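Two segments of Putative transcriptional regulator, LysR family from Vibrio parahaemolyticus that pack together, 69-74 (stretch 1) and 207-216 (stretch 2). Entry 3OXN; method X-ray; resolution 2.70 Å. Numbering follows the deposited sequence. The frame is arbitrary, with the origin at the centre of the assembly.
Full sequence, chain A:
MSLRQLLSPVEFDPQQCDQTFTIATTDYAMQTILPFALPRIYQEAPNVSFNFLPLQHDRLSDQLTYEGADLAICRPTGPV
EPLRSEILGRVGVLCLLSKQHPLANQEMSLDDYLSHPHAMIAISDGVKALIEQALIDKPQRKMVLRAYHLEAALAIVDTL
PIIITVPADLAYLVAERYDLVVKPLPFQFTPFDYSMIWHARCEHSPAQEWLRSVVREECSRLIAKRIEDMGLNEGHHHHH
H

Stretch 1 (69-74) ADLAIC
Stretch 2 (207-216) AQEWLRSVVR

A short strand and a helix from distant parts of the chain, no touching pair being closer than 138 residues in sequence, pack side by side in this contact. Residues 71-74 form the strand, preceded by Ala 69 and Asp 70 in a loop; residues 207-216 belong to a helix that begins earlier and continues later in the chain. The two elements run nearly parallel, with an angle of 21° between their N-to-C directions (signed crossing angle -21°) and a closest axial approach of 10.7 Å. In the register, the CA atoms of Asp 70 and Gln 208 lie 7.5 Å apart, those of Leu 71 and Arg 212 7.9 Å, and those of Ile 73 and Val 215 9.7 Å, so the backbones diverge toward their C-terminal ends. Together the stretches bury 280 Å².

Leu 71 is the centre of the contact, with 75 Å² covered by the helix. Its backbone is extended (phi/psi -146/147), its CA-to-CB bond points toward the helix, and its t,p rotamer (chi1 178°, chi2 66°) places CD1 against Arg 212, while CD2 reaches Leu 211 and Val 215 and also lies 4.4 Å from Arg 212 CG. Leu 71 CD1 lies 3.9 Å from Arg 212 CD, a contact with the aliphatic part of the arginine. Leu 71 CD2 reaches Leu 211 CD1 at 4.4 Å and Val 215 CG2 at 4.3 Å, touching two residues one helical turn apart. Leu 211 is t,t (chi1 -157°, chi2 -159°), and Val 215 has chi1 at 169° (t). The CA-to-CB bond of Arg 212 points sideways relative to the strand; chi1 to chi4 are -62°, -155°, -78° and -72°, and its guanidinium is hydrogen-bonded elsewhere in the structure.

Asp 70 and Gln 208, each with 49 Å² covered, form the polar end of the contact. Asp 70 has phi/psi of -75/-42 and chi1 at -82° (m), with chi2 at -30°; Gln 208 is m,m (chi1 -58°, chi2 -60°) with chi3 at -22°. Both CA-to-CB bonds point toward the opposing stretch. Gln 208 NE2 sits 3.0 Å from Asp 70 CG, 3.2 Å from Asp 70 OD1 and 3.1 Å from Asp 70 OD2. NE2 sits over the flat face of the carboxylate, nearer to CG than to either oxygen, which is why the angles are poor and neither approach qualifies as a hydrogen bond.

Farther along the strand, Ile 73 (chi1 -54°, m; chi2 169°, t) also points toward the helix and places CD1 4.2 Å from Val 215 CG1. Val 215 therefore meets Leu 71 through one methyl and Ile 73 through the other. The alternation of the strand explains the pattern: Leu 71 and Ile 73 face the helix, whereas Ala 72 and Cys 74 make no contact with it.

The helix is held by its own backbone, with Leu 211 N to Ala 207 O at 2.8 Å and Arg 212 N to Gln 208 O at 3.0 Å. No hydrogen bond crosses between the stretches; Leu 71 has the largest covered area, and its apolar packing is joined by the Ile 73 to Val 215 contact and the polar pair Asp 70 and Gln 208.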

# COMPACT_ATOMS: atom_id res chain seq x y z
N ALA A 69 6.95 -10.61 -13.50
CA ALA A 69 5.57 -10.15 -13.35
C ALA A 69 4.72 -10.70 -14.49
O ALA A 69 5.04 -10.52 -15.65
CB ALA A 69 5.53 -8.63 -13.32
N ASP A 70 3.64 -11.39 -14.15
CA ASP A 70 2.79 -12.00 -15.18
C ASP A 70 1.93 -10.95 -15.88
O ASP A 70 1.81 -10.95 -17.10
CB ASP A 70 1.92 -13.12 -14.60
CG ASP A 70 2.67 -14.44 -14.50
OD1 ASP A 70 3.58 -14.67 -15.33
OD2 ASP A 70 2.35 -15.25 -13.60
N LEU A 71 1.38 -10.04 -15.08
CA LEU A 71 0.48 -8.99 -15.55
C LEU A 71 0.72 -7.74 -14.71
O LEU A 71 1.05 -7.82 -13.52
CB LEU A 71 -0.97 -9.46 -15.37
CG LEU A 71 -2.13 -8.54 -15.75
CD1 LEU A 71 -2.18 -8.28 -17.24
CD2 LEU A 71 -3.43 -9.17 -15.27
N ALA A 72 0.55 -6.57 -15.31
CA ALA A 72 0.63 -5.33 -14.56
C ALA A 72 -0.72 -4.61 -14.66
O ALA A 72 -1.28 -4.50 -15.75
CB ALA A 72 1.74 -4.46 -15.10
N ILE A 73 -1.25 -4.15 -13.53
CA ILE A 73 -2.43 -3.28 -13.57
C ILE A 73 -2.12 -1.85 -13.09
O ILE A 73 -1.82 -1.63 -11.91
CB ILE A 73 -3.60 -3.84 -12.77
CG1 ILE A 73 -3.91 -5.28 -13.22
CG2 ILE A 73 -4.81 -2.91 -12.90
CD1 ILE A 73 -4.89 -6.05 -12.30
N CYS A 74 -2.19 -0.88 -14.00
CA CYS A 74 -1.89 0.50 -13.66
C CYS A 74 -2.30 1.45 -14.77
O CYS A 74 -2.97 1.06 -15.71
CB CYS A 74 -0.39 0.65 -13.48
SG CYS A 74 0.56 0.53 -15.03
N ALA A 207 -3.28 -20.00 -19.29
CA ALA A 207 -3.52 -19.53 -17.92
C ALA A 207 -3.55 -18.01 -17.82
O ALA A 207 -4.38 -17.44 -17.10
CB ALA A 207 -2.46 -20.10 -16.98
N GLN A 208 -2.65 -17.35 -18.54
CA GLN A 208 -2.62 -15.89 -18.57
C GLN A 208 -3.80 -15.33 -19.35
O GLN A 208 -4.39 -14.32 -18.95
CB GLN A 208 -1.28 -15.37 -19.13
CG GLN A 208 -0.02 -15.83 -18.38
CD GLN A 208 0.02 -15.41 -16.91
OE1 GLN A 208 -0.65 -14.45 -16.50
NE2 GLN A 208 0.81 -16.12 -16.10
N GLU A 209 -4.17 -15.96 -20.47
CA GLU A 209 -5.33 -15.50 -21.21
C GLU A 209 -6.54 -15.65 -20.31
O GLU A 209 -7.51 -14.92 -20.43
CB GLU A 209 -5.55 -16.31 -22.49
CG GLU A 209 -4.57 -16.03 -23.63
CD GLU A 209 -4.65 -17.09 -24.73
OE1 GLU A 209 -5.37 -18.10 -24.54
OE2 GLU A 209 -4.00 -16.92 -25.79
N TRP A 210 -6.47 -16.61 -19.39
CA TRP A 210 -7.59 -16.83 -18.48
C TRP A 210 -7.61 -15.78 -17.37
O TRP A 210 -8.64 -15.17 -17.12
CB TRP A 210 -7.55 -18.25 -17.88
CG TRP A 210 -8.49 -18.40 -16.72
CD1 TRP A 210 -9.81 -18.69 -16.78
CD2 TRP A 210 -8.18 -18.22 -15.33
NE1 TRP A 210 -10.35 -18.72 -15.52
CE2 TRP A 210 -9.37 -18.43 -14.61
CE3 TRP A 210 -7.01 -17.90 -14.62
CZ2 TRP A 210 -9.44 -18.35 -13.22
CZ3 TRP A 210 -7.07 -17.82 -13.24
CH2 TRP A 210 -8.28 -18.04 -12.55
N LEU A 211 -6.47 -15.58 -16.72
CA LEU A 211 -6.35 -14.57 -15.66
C LEU A 211 -6.85 -13.22 -16.14
O LEU A 211 -7.67 -12.59 -15.48
CB LEU A 211 -4.88 -14.42 -15.20
CG LEU A 211 -4.57 -13.87 -13.80
CD1 LEU A 211 -3.16 -13.33 -13.74
CD2 LEU A 211 -5.53 -12.79 -13.37
N ARG A 212 -6.36 -12.79 -17.29
CA ARG A 212 -6.72 -11.48 -17.81
C ARG A 212 -8.23 -11.31 -17.94
O ARG A 212 -8.80 -10.29 -17.53
CB ARG A 212 -6.01 -11.24 -19.14
CG ARG A 212 -4.53 -11.23 -18.99
CD ARG A 212 -3.88 -10.42 -20.08
NE ARG A 212 -3.81 -11.16 -21.32
CZ ARG A 212 -2.99 -12.19 -21.53
NH1 ARG A 212 -2.18 -12.58 -20.56
NH2 ARG A 212 -2.99 -12.81 -22.69
N SER A 213 -8.89 -12.34 -18.48
CA SER A 213 -10.33 -12.31 -18.69
C SER A 213 -11.15 -12.25 -17.40
O SER A 213 -12.19 -11.57 -17.35
CB SER A 213 -10.77 -13.51 -19.55
OG SER A 213 -10.03 -14.66 -19.19
N VAL A 214 -10.72 -12.98 -16.37
CA VAL A 214 -11.42 -12.88 -15.09
C VAL A 214 -11.24 -11.49 -14.52
O VAL A 214 -12.18 -10.91 -13.96
CB VAL A 214 -10.98 -13.95 -14.10
CG1 VAL A 214 -11.97 -15.11 -14.12
CG2 VAL A 214 -9.60 -14.45 -14.45
N VAL A 215 -10.04 -10.94 -14.69
CA VAL A 215 -9.78 -9.54 -14.36
C VAL A 215 -10.68 -8.65 -15.20
O VAL A 215 -11.34 -7.75 -14.70
CB VAL A 215 -8.27 -9.17 -14.60
CG1 VAL A 215 -8.06 -7.68 -14.53
CG2 VAL A 215 -7.37 -9.90 -13.61
N ARG A 216 -10.71 -8.93 -16.50
CA ARG A 216 -11.46 -8.13 -17.46
C ARG A 216 -12.94 -8.02 -17.12
O ARG A 216 -13.50 -6.93 -17.09
CB ARG A 216 -11.32 -8.73 -18.86
CG ARG A 216 -11.28 -7.73 -19.99
CD ARG A 216 -11.51 -8.41 -21.35
NE ARG A 216 -10.92 -9.74 -21.45